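Local coordinates for HK97 Family Phage Portal Protein (Corynebacterium diphtheriae, PDB 3KDR) that probably forms a dodecameric ring at one vertex of a phage capsid, the portal through which DNA is packaged and later leaves, at residues P43-P51 with G87-I95; A225-I233 with R250-P261. All blocks are in the same frame, centred on the assembly; numbering follows the deposited sequence.

Contact 1 of 2, residues P43-P51 with G87-I95. With SO4 (sulfate ion), chain I.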
ATOM      1  N   PRO C  43     -13.643  43.219  38.804  1.00 19.29           N
ATOM      2  CA  PRO C  43     -12.676  44.287  39.001  1.00 19.13           C
ATOM      3  C   PRO C  43     -12.704  45.337  37.901  1.00 19.71           C
ATOM      4  O   PRO C  43     -12.836  45.011  36.711  1.00 19.71           O
ATOM      5  CB  PRO C  43     -11.351  43.552  38.937  1.00 18.75           C
ATOM      6  CG  PRO C  43     -11.639  42.234  39.440  1.00 19.06           C
ATOM      7  CD  PRO C  43     -12.998  41.899  38.882  1.00 19.74           C
ATOM      8  N   PRO C  44     -12.594  46.606  38.284  1.00 20.07           N
ATOM      9  CA  PRO C  44     -12.675  47.691  37.302  1.00 20.22           C
ATOM     10  C   PRO C  44     -11.680  47.549  36.166  1.00 19.95           C
ATOM     11  O   PRO C  44     -12.011  47.874  35.017  1.00 20.09           O
ATOM     12  CB  PRO C  44     -12.364  48.941  38.129  1.00 19.90           C
ATOM     13  CG  PRO C  44     -12.818  48.616  39.454  1.00 19.89           C
ATOM     14  CD  PRO C  44     -12.662  47.122  39.654  1.00 20.16           C
ATOM     15  N   PHE C  45     -10.483  47.052  36.478  1.00 19.52           N
ATOM     16  CA  PHE C  45      -9.435  46.992  35.455  1.00 18.92           C
ATOM     17  C   PHE C  45      -9.770  46.035  34.320  1.00 17.74           C
ATOM     18  O   PHE C  45      -9.217  46.158  33.232  1.00 17.94           O
ATOM     19  CB  PHE C  45      -8.055  46.688  36.045  1.00 18.73           C
ATOM     20  CG  PHE C  45      -7.934  45.336  36.619  1.00 17.90           C
ATOM     21  CD1 PHE C  45      -7.727  44.261  35.814  1.00 15.66           C
ATOM     22  CD2 PHE C  45      -8.037  45.140  37.984  1.00 20.87           C
ATOM     23  CE1 PHE C  45      -7.623  43.008  36.316  1.00 17.00           C
ATOM     24  CE2 PHE C  45      -7.922  43.867  38.515  1.00 20.14           C
ATOM     25  CZ  PHE C  45      -7.704  42.795  37.665  1.00 18.71           C
ATOM     26  N   VAL C  46     -10.683  45.107  34.558  1.00 16.56           N
ATOM     27  CA  VAL C  46     -10.985  44.079  33.555  1.00 15.94           C
ATOM     28  C   VAL C  46     -11.619  44.593  32.272  1.00 15.49           C
ATOM     29  O   VAL C  46     -11.188  44.220  31.199  1.00 15.76           O
ATOM     30  CB  VAL C  46     -11.812  42.931  34.144  1.00 15.89           C
ATOM     31  CG1 VAL C  46     -12.368  42.079  33.088  1.00 14.55           C
ATOM     32  CG2 VAL C  46     -10.953  42.088  35.059  1.00 15.29           C
ATOM     33  N   PRO C  47     -12.639  45.428  32.362  1.00 14.78           N
ATOM     34  CA  PRO C  47     -13.260  46.064  31.179  1.00 14.36           C
ATOM     35  C   PRO C  47     -12.553  47.300  30.623  1.00 14.45           C
ATOM     36  O   PRO C  47     -12.915  47.737  29.549  1.00 14.73           O
ATOM     37  CB  PRO C  47     -14.632  46.530  31.687  1.00 13.95           C
ATOM     38  CG  PRO C  47     -14.549  46.468  33.161  1.00 15.37           C
ATOM     39  CD  PRO C  47     -13.548  45.389  33.504  1.00 15.40           C
ATOM     40  N   VAL C  48     -11.599  47.874  31.355  1.00 14.14           N
ATOM     41  CA  VAL C  48     -11.015  49.148  31.017  1.00 13.63           C
ATOM     42  C   VAL C  48      -9.502  48.995  30.962  1.00 14.63           C
ATOM     43  O   VAL C  48      -8.887  48.633  31.941  1.00 14.02           O
ATOM     44  CB  VAL C  48     -11.377  50.200  32.102  1.00 13.18           C
ATOM     45  CG1 VAL C  48     -10.717  51.505  31.875  1.00 10.61           C
ATOM     46  CG2 VAL C  48     -12.797  50.414  32.105  1.00 11.97           C
ATOM     47  N   ALA C  49      -8.899  49.262  29.808  1.00 16.13           N
ATOM     48  CA  ALA C  49      -7.440  49.296  29.726  1.00 16.89           C
ATOM     49  C   ALA C  49      -7.061  50.758  29.688  1.00 18.05           C
ATOM     50  O   ALA C  49      -6.718  51.350  30.710  1.00 19.65           O
ATOM     51  CB  ALA C  49      -6.959  48.592  28.526  1.00 15.69           C
ATOM     52  N   ALA C  50      -7.182  51.367  28.522  1.00 18.86           N
ATOM     53  CA  ALA C  50      -6.979  52.796  28.395  1.00 18.47           C
ATOM     54  C   ALA C  50      -8.271  53.469  28.677  1.00 18.65           C
ATOM     55  O   ALA C  50      -9.328  53.058  28.208  1.00 18.83           O
ATOM     56  CB  ALA C  50      -6.562  53.141  27.046  1.00 18.21           C
ATOM     57  N   PRO C  51      -8.200  54.534  29.433  1.00 19.14           N
ATOM     58  CA  PRO C  51      -9.382  55.347  29.726  1.00 18.97           C
ATOM     59  C   PRO C  51      -9.801  56.101  28.486  1.00 17.96           C
ATOM     60  O   PRO C  51      -9.067  56.088  27.486  1.00 19.83           O
ATOM     61  CB  PRO C  51      -8.898  56.302  30.804  1.00 19.37           C
ATOM     62  CG  PRO C  51      -7.376  56.272  30.692  1.00 20.08           C
ATOM     63  CD  PRO C  51      -7.037  54.897  30.249  1.00 19.77           C
ATOM     64  N   GLY C  87      -6.264  54.231  46.177  1.00 20.23           N
ATOM     65  CA  GLY C  87      -5.464  53.072  45.836  1.00 21.00           C
ATOM     66  C   GLY C  87      -6.199  51.963  45.106  1.00 21.16           C
ATOM     67  O   GLY C  87      -5.713  50.863  45.033  1.00 21.61           O
ATOM     68  N   THR C  88      -7.366  52.246  44.556  1.00 21.92           N
ATOM     69  CA  THR C  88      -8.132  51.216  43.855  1.00 22.78           C
ATOM     70  C   THR C  88      -7.764  51.366  42.401  1.00 22.05           C
ATOM     71  O   THR C  88      -7.756  52.476  41.877  1.00 22.02           O
ATOM     72  CB  THR C  88      -9.712  51.261  44.147  1.00 22.85           C
ATOM     73  OG1 THR C  88     -10.255  52.550  43.881  1.00 26.32           O
ATOM     74  CG2 THR C  88     -10.000  50.972  45.646  1.00 23.38           C
ATOM     75  N   CYS C  89      -7.386  50.253  41.786  1.00 21.72           N
ATOM     76  CA  CYS C  89      -6.932  50.245  40.406  1.00 21.65           C
ATOM     77  C   CYS C  89      -8.144  50.306  39.541  1.00 20.40           C
ATOM     78  O   CYS C  89      -8.964  49.397  39.584  1.00 20.65           O
ATOM     79  CB  CYS C  89      -6.165  48.945  40.132  1.00 22.39           C
ATOM     80  SG  CYS C  89      -5.695  48.650  38.437  1.00 24.85           S
ATOM     81  N   ILE C  90      -8.287  51.369  38.767  1.00 19.41           N
ATOM     82  CA  ILE C  90      -9.499  51.525  37.940  1.00 18.85           C
ATOM     83  C   ILE C  90      -9.276  51.235  36.447  1.00 18.47           C
ATOM     84  O   ILE C  90     -10.208  51.248  35.687  1.00 18.44           O
ATOM     85  CB  ILE C  90     -10.120  52.916  38.093  1.00 19.13           C
ATOM     86  CG1 ILE C  90      -9.114  53.989  37.657  1.00 19.50           C
ATOM     87  CG2 ILE C  90     -10.607  53.144  39.553  1.00 15.81           C
ATOM     88  CD1 ILE C  90      -9.740  55.318  37.394  1.00 17.56           C
ATOM     89  N   GLY C  91      -8.034  50.989  36.050  1.00 17.91           N
ATOM     90  CA  GLY C  91      -7.713  50.583  34.686  1.00 17.20           C
ATOM     91  C   GLY C  91      -6.252  50.187  34.601  1.00 16.21           C
ATOM     92  O   GLY C  91      -5.473  50.536  35.493  1.00 17.15           O
ATOM     93  N   ALA C  92      -5.877  49.452  33.569  1.00 14.05           N
ATOM     94  CA  ALA C  92      -4.518  48.995  33.469  1.00 13.51           C
ATOM     95  C   ALA C  92      -4.157  48.871  32.002  1.00 13.41           C
ATOM     96  O   ALA C  92      -4.956  48.382  31.197  1.00 13.35           O
ATOM     97  CB  ALA C  92      -4.363  47.639  34.191  1.00 12.76           C
ATOM     98  N   ILE C  93      -2.957  49.293  31.644  1.00 12.90           N
ATOM     99  CA  ILE C  93      -2.515  49.098  30.299  1.00 12.95           C
ATOM    100  C   ILE C  93      -1.228  48.332  30.238  1.00 13.32           C
ATOM    101  O   ILE C  93      -0.353  48.515  31.050  1.00 14.11           O
ATOM    102  CB  ILE C  93      -2.299  50.444  29.522  1.00 12.88           C
ATOM    103  CG1 ILE C  93      -1.237  51.310  30.185  1.00 12.25           C
ATOM    104  CG2 ILE C  93      -3.578  51.194  29.367  1.00 11.28           C
ATOM    105  CD1 ILE C  93      -0.601  52.304  29.211  1.00  7.41           C
ATOM    106  N   HIS C  94      -1.109  47.509  29.224  1.00 13.88           N
ATOM    107  CA  HIS C  94       0.122  46.851  28.925  1.00 14.60           C
ATOM    108  C   HIS C  94       1.094  47.814  28.374  1.00 14.57           C
ATOM    109  O   HIS C  94       0.749  48.607  27.532  1.00 15.33           O
ATOM    110  CB  HIS C  94      -0.115  45.822  27.855  1.00 15.36           C
ATOM    111  CG  HIS C  94       1.139  45.288  27.257  1.00 16.47           C
ATOM    112  ND1 HIS C  94       1.714  45.851  26.149  1.00 17.07           N
ATOM    113  CD2 HIS C  94       1.922  44.241  27.605  1.00 16.96           C
ATOM    114  CE1 HIS C  94       2.814  45.188  25.852  1.00 17.22           C
ATOM    115  NE2 HIS C  94       2.964  44.207  26.721  1.00 14.89           N
ATOM    116  N   ILE C  95       2.332  47.706  28.814  1.00 14.62           N
ATOM    117  CA  ILE C  95       3.403  48.571  28.323  1.00 13.88           C
ATOM    118  C   ILE C  95       4.538  47.711  27.803  1.00 12.83           C
ATOM    119  O   ILE C  95       4.776  46.608  28.296  1.00 14.32           O
ATOM    120  CB  ILE C  95       3.946  49.435  29.449  1.00 14.45           C
ATOM    121  CG1 ILE C  95       4.433  48.562  30.620  1.00 14.24           C
ATOM    122  CG2 ILE C  95       2.890  50.306  29.944  1.00 13.43           C
ATOM    123  CD1 ILE C  95       5.262  49.270  31.612  1.00 13.10           C
TER
HETATM  124  S   SO4 I   3       1.476  47.561  23.219  1.00 80.60           S
HETATM  125  O1  SO4 I   3       0.786  47.181  24.457  1.00 80.64           O
HETATM  126  O2  SO4 I   3       0.667  47.069  22.092  1.00 78.93           O
HETATM  127  O3  SO4 I   3       1.550  49.038  23.203  1.00 76.65           O
HETATM  128  O4  SO4 I   3       2.798  46.887  23.154  1.00 78.85           O
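Phe45 and Gly91 are the closest pair of CA atoms, 4.1 Å apart, as a type I turn from Pro43 to Val46 settles against strand 89-95 without hydrogen bonds between the segments. Gly91 suits the place because a side chain there would press on Val48 CG1 and Ala49 O, and its CA lies 3.6 Å from Val48 O in a CA-H...O contact. Pro44, at home in the second position of such a turn, lays the CB corner of its ring 3.7 Å from Cys89 O. Phe45 meets the strand through CB, which is 3.9 Å from Cys89 SG and 4.2 Å from Ala92 CB. Its chi1 of 67° sets CG between N and the carbonyl carbon and carries the ring away from the strand to Met275 and Leu284; Cys89 SG lies obliquely to it, 5.2 Å from its centroid, a sulfur-aromatic contact. Strand 89-95 is an outer strand of a three-stranded antiparallel sheet within this chain, paired with 76-83, and the loop packs beside it without adding a strand. Arg63 of helix 60-74 joins the two, its NH1 bonding both Phe45 O and Ala92 O. Ile93 CG2 abuts the link between the small Ala49 and Ala50, 3.4 Å from Ala49 O and 4.3 Å from both CB atoms. A sulfate, probably from the crystallisation liquor, lies at the edge of the His94 ring near ND1, while NE2 bonds Asp70.

Contact 2 of 2, residues A225-I233 with R250-P261; sequences AMNVPAAFI and RMIELVTFGVEP
Aromatic contacts centre on Phe232, whose ring is wedged against the first turn of 250-261. Arg250 folds back, its chain bent at chi2 and chi3, to set the guanidinium over one face: Arg250 CZ stands 4.8 Å from the Phe232 ring centroid, 19° off the normal, a cation-pi pair. The ring's edge points at the backbone, with Arg250 O in the ring plane, 3.5 Å from Phe232 CZ, where the slightly positive C-H rim suits a carbonyl. Apolar contacts complete the seat. Glu253 lends its methylene, CG 3.7 Å from Phe232 CZ, while its carboxylate makes a salt bridge with Arg250 of a neighbouring subunit. Leu254 brings CB to 3.9 Å from Phe232 CE2, and its CD1 also reaches Val228 CG1. The loop starts with a Schellman motif that ends helix 208-225, in which Asn227, with phi +64°, is the C-prime residue; asparagine takes that conformation readily. Polar contacts follow from this turn. Asn227 O receives a CA-H...O contact from Gly258, 3.4 Å from CA to O, at a place where the helix widens into a pi-type turn and a side chain would crowd Leu254 O. Asn227 OD1 is bonded by Arg22 of the neighbouring subunit, while ND2 touches Pro261 CG at 3.8 Å, a van der Waals contact. Pro261, lacking an N-H, fits the kink where the helix loses a backbone bond.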
ATOM      1  N   ALA C 225       8.197  23.706  20.822  1.00 10.89           N
ATOM      2  CA  ALA C 225       8.563  24.853  21.628  1.00 11.06           C
ATOM      3  C   ALA C 225       7.362  25.721  22.003  1.00 11.45           C
ATOM      4  O   ALA C 225       7.326  26.352  23.033  1.00 12.42           O
ATOM      5  CB  ALA C 225       9.567  25.656  20.897  1.00 10.16           C
HETATM    6  N   MSE C 226       6.365  25.774  21.173  1.00 12.56           N
HETATM    7  CA  MSE C 226       5.315  26.699  21.435  1.00 14.44           C
HETATM    8  C   MSE C 226       4.133  26.019  22.068  1.00 14.32           C
HETATM    9  O   MSE C 226       3.084  26.633  22.250  1.00 14.61           O
HETATM   10  CB  MSE C 226       4.904  27.367  20.147  1.00 15.85           C
HETATM   11  CG  MSE C 226       6.084  27.878  19.412  1.00 20.43           C
HETATM   12 SE   MSE C 226       5.837  29.606  18.623  1.00 32.54          SE
HETATM   13  CE  MSE C 226       4.780  30.425  20.071  1.00 28.57           C
ATOM     14  N   ASN C 227       4.296  24.751  22.415  1.00 14.29           N
ATOM     15  CA  ASN C 227       3.300  24.052  23.177  1.00 13.83           C
ATOM     16  C   ASN C 227       2.014  23.932  22.394  1.00 14.49           C
ATOM     17  O   ASN C 227       0.940  24.085  22.965  1.00 15.39           O
ATOM     18  CB  ASN C 227       3.031  24.790  24.484  1.00 13.43           C
ATOM     19  CG  ASN C 227       2.793  23.870  25.618  1.00 12.34           C
ATOM     20  OD1 ASN C 227       3.435  22.830  25.700  1.00 11.40           O
ATOM     21  ND2 ASN C 227       1.917  24.266  26.551  1.00  9.85           N
ATOM     22  N   VAL C 228       2.113  23.643  21.100  1.00 14.51           N
ATOM     23  CA  VAL C 228       0.946  23.417  20.291  1.00 14.58           C
ATOM     24  C   VAL C 228       1.181  22.121  19.575  1.00 14.45           C
ATOM     25  O   VAL C 228       2.302  21.752  19.383  1.00 15.93           O
ATOM     26  CB  VAL C 228       0.736  24.560  19.301  1.00 15.13           C
ATOM     27  CG1 VAL C 228      -0.379  24.211  18.385  1.00 18.13           C
ATOM     28  CG2 VAL C 228       0.334  25.824  20.026  1.00 12.11           C
ATOM     29  N   PRO C 229       0.129  21.381  19.225  1.00 14.27           N
ATOM     30  CA  PRO C 229       0.371  20.173  18.473  1.00 13.52           C
ATOM     31  C   PRO C 229       0.670  20.495  17.068  1.00 12.99           C
ATOM     32  O   PRO C 229       0.104  21.413  16.542  1.00 12.98           O
ATOM     33  CB  PRO C 229      -0.971  19.466  18.544  1.00 13.48           C
ATOM     34  CG  PRO C 229      -1.524  19.878  19.762  1.00 13.77           C
ATOM     35  CD  PRO C 229      -1.216  21.344  19.807  1.00 14.80           C
ATOM     36  N   ALA C 230       1.520  19.711  16.448  1.00 13.31           N
ATOM     37  CA  ALA C 230       1.945  19.971  15.086  1.00 14.19           C
ATOM     38  C   ALA C 230       0.797  19.956  14.057  1.00 15.10           C
ATOM     39  O   ALA C 230       0.774  20.748  13.132  1.00 14.94           O
ATOM     40  CB  ALA C 230       2.979  19.005  14.716  1.00 13.83           C
ATOM     41  N   ALA C 231      -0.171  19.072  14.219  1.00 16.60           N
ATOM     42  CA  ALA C 231      -1.327  19.062  13.298  1.00 17.46           C
ATOM     43  C   ALA C 231      -2.090  20.378  13.370  1.00 17.80           C
ATOM     44  O   ALA C 231      -2.761  20.759  12.410  1.00 17.50           O
ATOM     45  CB  ALA C 231      -2.280  17.914  13.601  1.00 17.99           C
ATOM     46  N   PHE C 232      -1.993  21.055  14.506  1.00 17.53           N
ATOM     47  CA  PHE C 232      -2.547  22.382  14.624  1.00 17.97           C
ATOM     48  C   PHE C 232      -1.876  23.407  13.746  1.00 16.78           C
ATOM     49  O   PHE C 232      -2.545  24.299  13.288  1.00 17.15           O
ATOM     50  CB  PHE C 232      -2.576  22.849  16.078  1.00 18.84           C
ATOM     51  CG  PHE C 232      -3.764  22.364  16.789  1.00 21.72           C
ATOM     52  CD1 PHE C 232      -3.984  20.984  16.946  1.00 26.12           C
ATOM     53  CD2 PHE C 232      -4.744  23.223  17.164  1.00 22.64           C
ATOM     54  CE1 PHE C 232      -5.142  20.492  17.552  1.00 23.93           C
ATOM     55  CE2 PHE C 232      -5.898  22.735  17.769  1.00 23.36           C
ATOM     56  CZ  PHE C 232      -6.081  21.374  17.969  1.00 23.60           C
ATOM     57  N   ILE C 233      -0.588  23.281  13.476  1.00 15.67           N
ATOM     58  CA  ILE C 233       0.029  24.149  12.467  1.00 15.24           C
ATOM     59  C   ILE C 233       0.267  23.434  11.133  1.00 14.87           C
ATOM     60  O   ILE C 233       1.051  23.877  10.317  1.00 14.34           O
ATOM     61  CB  ILE C 233       1.358  24.807  12.949  1.00 15.21           C
ATOM     62  CG1 ILE C 233       2.406  23.759  13.322  1.00 15.58           C
ATOM     63  CG2 ILE C 233       1.116  25.701  14.096  1.00 13.62           C
ATOM     64  CD1 ILE C 233       3.740  24.345  13.491  1.00 14.27           C
ATOM     65  N   ARG C 250     -11.402  20.733  18.536  1.00  2.00           N
ATOM     66  CA  ARG C 250     -10.138  21.342  18.289  1.00  2.05           C
ATOM     67  C   ARG C 250      -9.892  22.450  19.285  1.00  2.00           C
ATOM     68  O   ARG C 250      -8.791  22.581  19.796  1.00  2.00           O
ATOM     69  CB  ARG C 250     -10.053  21.896  16.877  1.00  3.29           C
ATOM     70  CG  ARG C 250     -10.341  20.876  15.790  1.00  6.72           C
ATOM     71  CD  ARG C 250      -9.420  20.974  14.574  1.00  9.92           C
ATOM     72  NE  ARG C 250      -9.023  22.355  14.276  1.00 13.89           N
ATOM     73  CZ  ARG C 250      -7.855  22.729  13.719  1.00 14.50           C
ATOM     74  NH1 ARG C 250      -7.602  24.016  13.517  1.00 13.60           N
ATOM     75  NH2 ARG C 250      -6.924  21.839  13.384  1.00 14.09           N
HETATM   76  N   MSE C 251     -10.909  23.241  19.568  1.00  2.00           N
HETATM   77  CA  MSE C 251     -10.750  24.314  20.524  1.00  2.00           C
HETATM   78  C   MSE C 251     -10.463  23.757  21.942  1.00  2.00           C
HETATM   79  O   MSE C 251      -9.611  24.300  22.651  1.00  2.00           O
HETATM   80  CB  MSE C 251     -11.961  25.268  20.487  1.00  2.00           C
HETATM   81  CG  MSE C 251     -11.850  26.545  21.294  1.00  2.00           C
HETATM   82 SE   MSE C 251     -10.269  27.563  20.967  0.70  8.04          SE
HETATM   83  CE  MSE C 251     -10.921  28.697  19.564  1.00  6.91           C
ATOM     84  N   ILE C 252     -11.119  22.678  22.345  1.00  2.00           N
ATOM     85  CA  ILE C 252     -10.879  22.158  23.669  1.00  2.00           C
ATOM     86  C   ILE C 252      -9.435  21.674  23.790  1.00  2.33           C
ATOM     87  O   ILE C 252      -8.725  21.920  24.779  1.00  2.45           O
ATOM     88  CB  ILE C 252     -11.861  21.041  24.011  1.00  2.00           C
ATOM     89  CG1 ILE C 252     -13.243  21.635  24.292  1.00  2.00           C
ATOM     90  CG2 ILE C 252     -11.412  20.284  25.199  1.00  2.00           C
ATOM     91  CD1 ILE C 252     -14.417  20.747  23.890  1.00  2.00           C
ATOM     92  N   GLU C 253      -8.988  20.990  22.769  1.00  3.82           N
ATOM     93  CA  GLU C 253      -7.656  20.487  22.741  1.00  4.91           C
ATOM     94  C   GLU C 253      -6.665  21.620  22.837  1.00  5.09           C
ATOM     95  O   GLU C 253      -5.659  21.545  23.544  1.00  5.20           O
ATOM     96  CB  GLU C 253      -7.493  19.820  21.408  1.00  6.35           C
ATOM     97  CG  GLU C 253      -6.143  19.388  21.111  1.00 12.34           C
ATOM     98  CD  GLU C 253      -5.691  18.260  22.036  1.00 22.07           C
ATOM     99  OE1 GLU C 253      -6.557  17.366  22.364  1.00 25.07           O
ATOM    100  OE2 GLU C 253      -4.450  18.266  22.385  1.00 27.43           O
ATOM    101  N   LEU C 254      -6.908  22.677  22.074  1.00  5.20           N
ATOM    102  CA  LEU C 254      -5.954  23.777  22.039  1.00  5.00           C
ATOM    103  C   LEU C 254      -5.890  24.430  23.416  1.00  5.50           C
ATOM    104  O   LEU C 254      -4.845  24.660  23.987  1.00  5.23           O
ATOM    105  CB  LEU C 254      -6.382  24.788  20.999  1.00  4.40           C
ATOM    106  CG  LEU C 254      -5.434  25.963  20.829  1.00  3.16           C
ATOM    107  CD1 LEU C 254      -4.097  25.529  20.431  1.00  2.00           C
ATOM    108  CD2 LEU C 254      -5.987  26.876  19.804  1.00  3.84           C
ATOM    109  N   VAL C 255      -7.056  24.729  23.941  1.00  6.16           N
ATOM    110  CA  VAL C 255      -7.169  25.284  25.268  1.00  6.44           C
ATOM    111  C   VAL C 255      -6.568  24.369  26.305  1.00  7.77           C
ATOM    112  O   VAL C 255      -5.789  24.834  27.146  1.00  8.27           O
ATOM    113  CB  VAL C 255      -8.643  25.493  25.641  1.00  6.53           C
ATOM    114  CG1 VAL C 255      -8.772  25.895  27.053  1.00  4.92           C
ATOM    115  CG2 VAL C 255      -9.293  26.546  24.704  1.00  4.65           C
ATOM    116  N   THR C 256      -6.926  23.078  26.279  1.00  8.23           N
ATOM    117  CA  THR C 256      -6.495  22.212  27.369  1.00  8.59           C
ATOM    118  C   THR C 256      -4.987  22.116  27.488  1.00  8.97           C
ATOM    119  O   THR C 256      -4.452  22.298  28.550  1.00  9.15           O
ATOM    120  CB  THR C 256      -7.048  20.843  27.243  1.00  8.47           C
ATOM    121  OG1 THR C 256      -8.463  20.943  27.166  1.00  8.92           O
ATOM    122  CG2 THR C 256      -6.637  20.001  28.435  1.00  7.68           C
ATOM    123  N   PHE C 257      -4.299  21.844  26.405  1.00  9.62           N
ATOM    124  CA  PHE C 257      -2.885  21.709  26.499  1.00 10.23           C
ATOM    125  C   PHE C 257      -2.113  22.946  26.052  1.00 11.17           C
ATOM    126  O   PHE C 257      -1.069  23.222  26.576  1.00 13.26           O
ATOM    127  CB  PHE C 257      -2.459  20.503  25.730  1.00  9.95           C
ATOM    128  CG  PHE C 257      -3.164  19.297  26.145  1.00  9.61           C
ATOM    129  CD1 PHE C 257      -2.728  18.548  27.235  1.00 10.78           C
ATOM    130  CD2 PHE C 257      -4.274  18.901  25.484  1.00 10.59           C
ATOM    131  CE1 PHE C 257      -3.366  17.406  27.646  1.00  8.22           C
ATOM    132  CE2 PHE C 257      -4.947  17.751  25.892  1.00 12.16           C
ATOM    133  CZ  PHE C 257      -4.479  17.009  26.998  1.00 10.25           C
ATOM    134  N   GLY C 258      -2.598  23.721  25.117  1.00 11.35           N
ATOM    135  CA  GLY C 258      -1.828  24.874  24.690  1.00 11.30           C
ATOM    136  C   GLY C 258      -1.939  26.139  25.502  1.00 11.39           C
ATOM    137  O   GLY C 258      -0.949  26.765  25.824  1.00 12.53           O
ATOM    138  N   VAL C 259      -3.147  26.531  25.827  1.00 11.28           N
ATOM    139  CA  VAL C 259      -3.415  27.871  26.324  1.00 10.70           C
ATOM    140  C   VAL C 259      -3.579  27.915  27.829  1.00 10.31           C
ATOM    141  O   VAL C 259      -3.304  28.924  28.437  1.00  9.72           O
ATOM    142  CB  VAL C 259      -4.714  28.410  25.658  1.00 10.45           C
ATOM    143  CG1 VAL C 259      -4.969  29.805  26.010  1.00 11.57           C
ATOM    144  CG2 VAL C 259      -4.603  28.290  24.211  1.00  9.25           C
ATOM    145  N   GLU C 260      -4.071  26.847  28.432  1.00 10.51           N
ATOM    146  CA  GLU C 260      -4.363  26.901  29.865  1.00 11.43           C
ATOM    147  C   GLU C 260      -3.136  27.161  30.713  1.00 11.28           C
ATOM    148  O   GLU C 260      -3.249  27.730  31.782  1.00 11.99           O
ATOM    149  CB  GLU C 260      -5.098  25.663  30.379  1.00 11.40           C
ATOM    150  CG  GLU C 260      -6.596  25.721  30.144  1.00 14.45           C
ATOM    151  CD  GLU C 260      -7.444  26.369  31.288  1.00 17.61           C
ATOM    152  OE1 GLU C 260      -6.866  27.073  32.170  1.00 19.59           O
ATOM    153  OE2 GLU C 260      -8.712  26.182  31.269  1.00 16.87           O
ATOM    154  N   PRO C 261      -1.965  26.708  30.273  1.00 10.86           N
ATOM    155  CA  PRO C 261      -0.847  27.082  31.102  1.00 10.52           C
ATOM    156  C   PRO C 261      -0.621  28.584  31.140  1.00 10.49           C
ATOM    157  O   PRO C 261      -0.330  29.129  32.174  1.00  9.53           O
ATOM    158  CB  PRO C 261       0.312  26.334  30.463  1.00 10.37           C
ATOM    159  CG  PRO C 261      -0.286  25.532  29.363  1.00 10.58           C
ATOM    160  CD  PRO C 261      -1.695  25.449  29.576  1.00 10.55           C
TER

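Overall arrangement
Contact 1 closes before contact 2 opens along the chain. Their centres lie 29 Å apart, the nearest atoms about 15 Å, and they do not touch. Contact 1 sits toward one end of the elongated subunit, 27 Å from its centre, where a loop ahead of helix 60-74 packs against strand 89-95 at the edge of the small antiparallel sheet. Contact 2 is more central and buried, tying the end of helix 208-225 to helix 247-270, with helix 18-33 against it. Toward one neighbouring subunit Glu253 and Phe257 meet its Arg250; toward another, Arg250 meets Phe257, with a long, weak ion pair to Glu253. Contact 2 thus helps join the twelve-chain assembly, consistent with a portal ring, whereas contact 1 joins a loop to a strand.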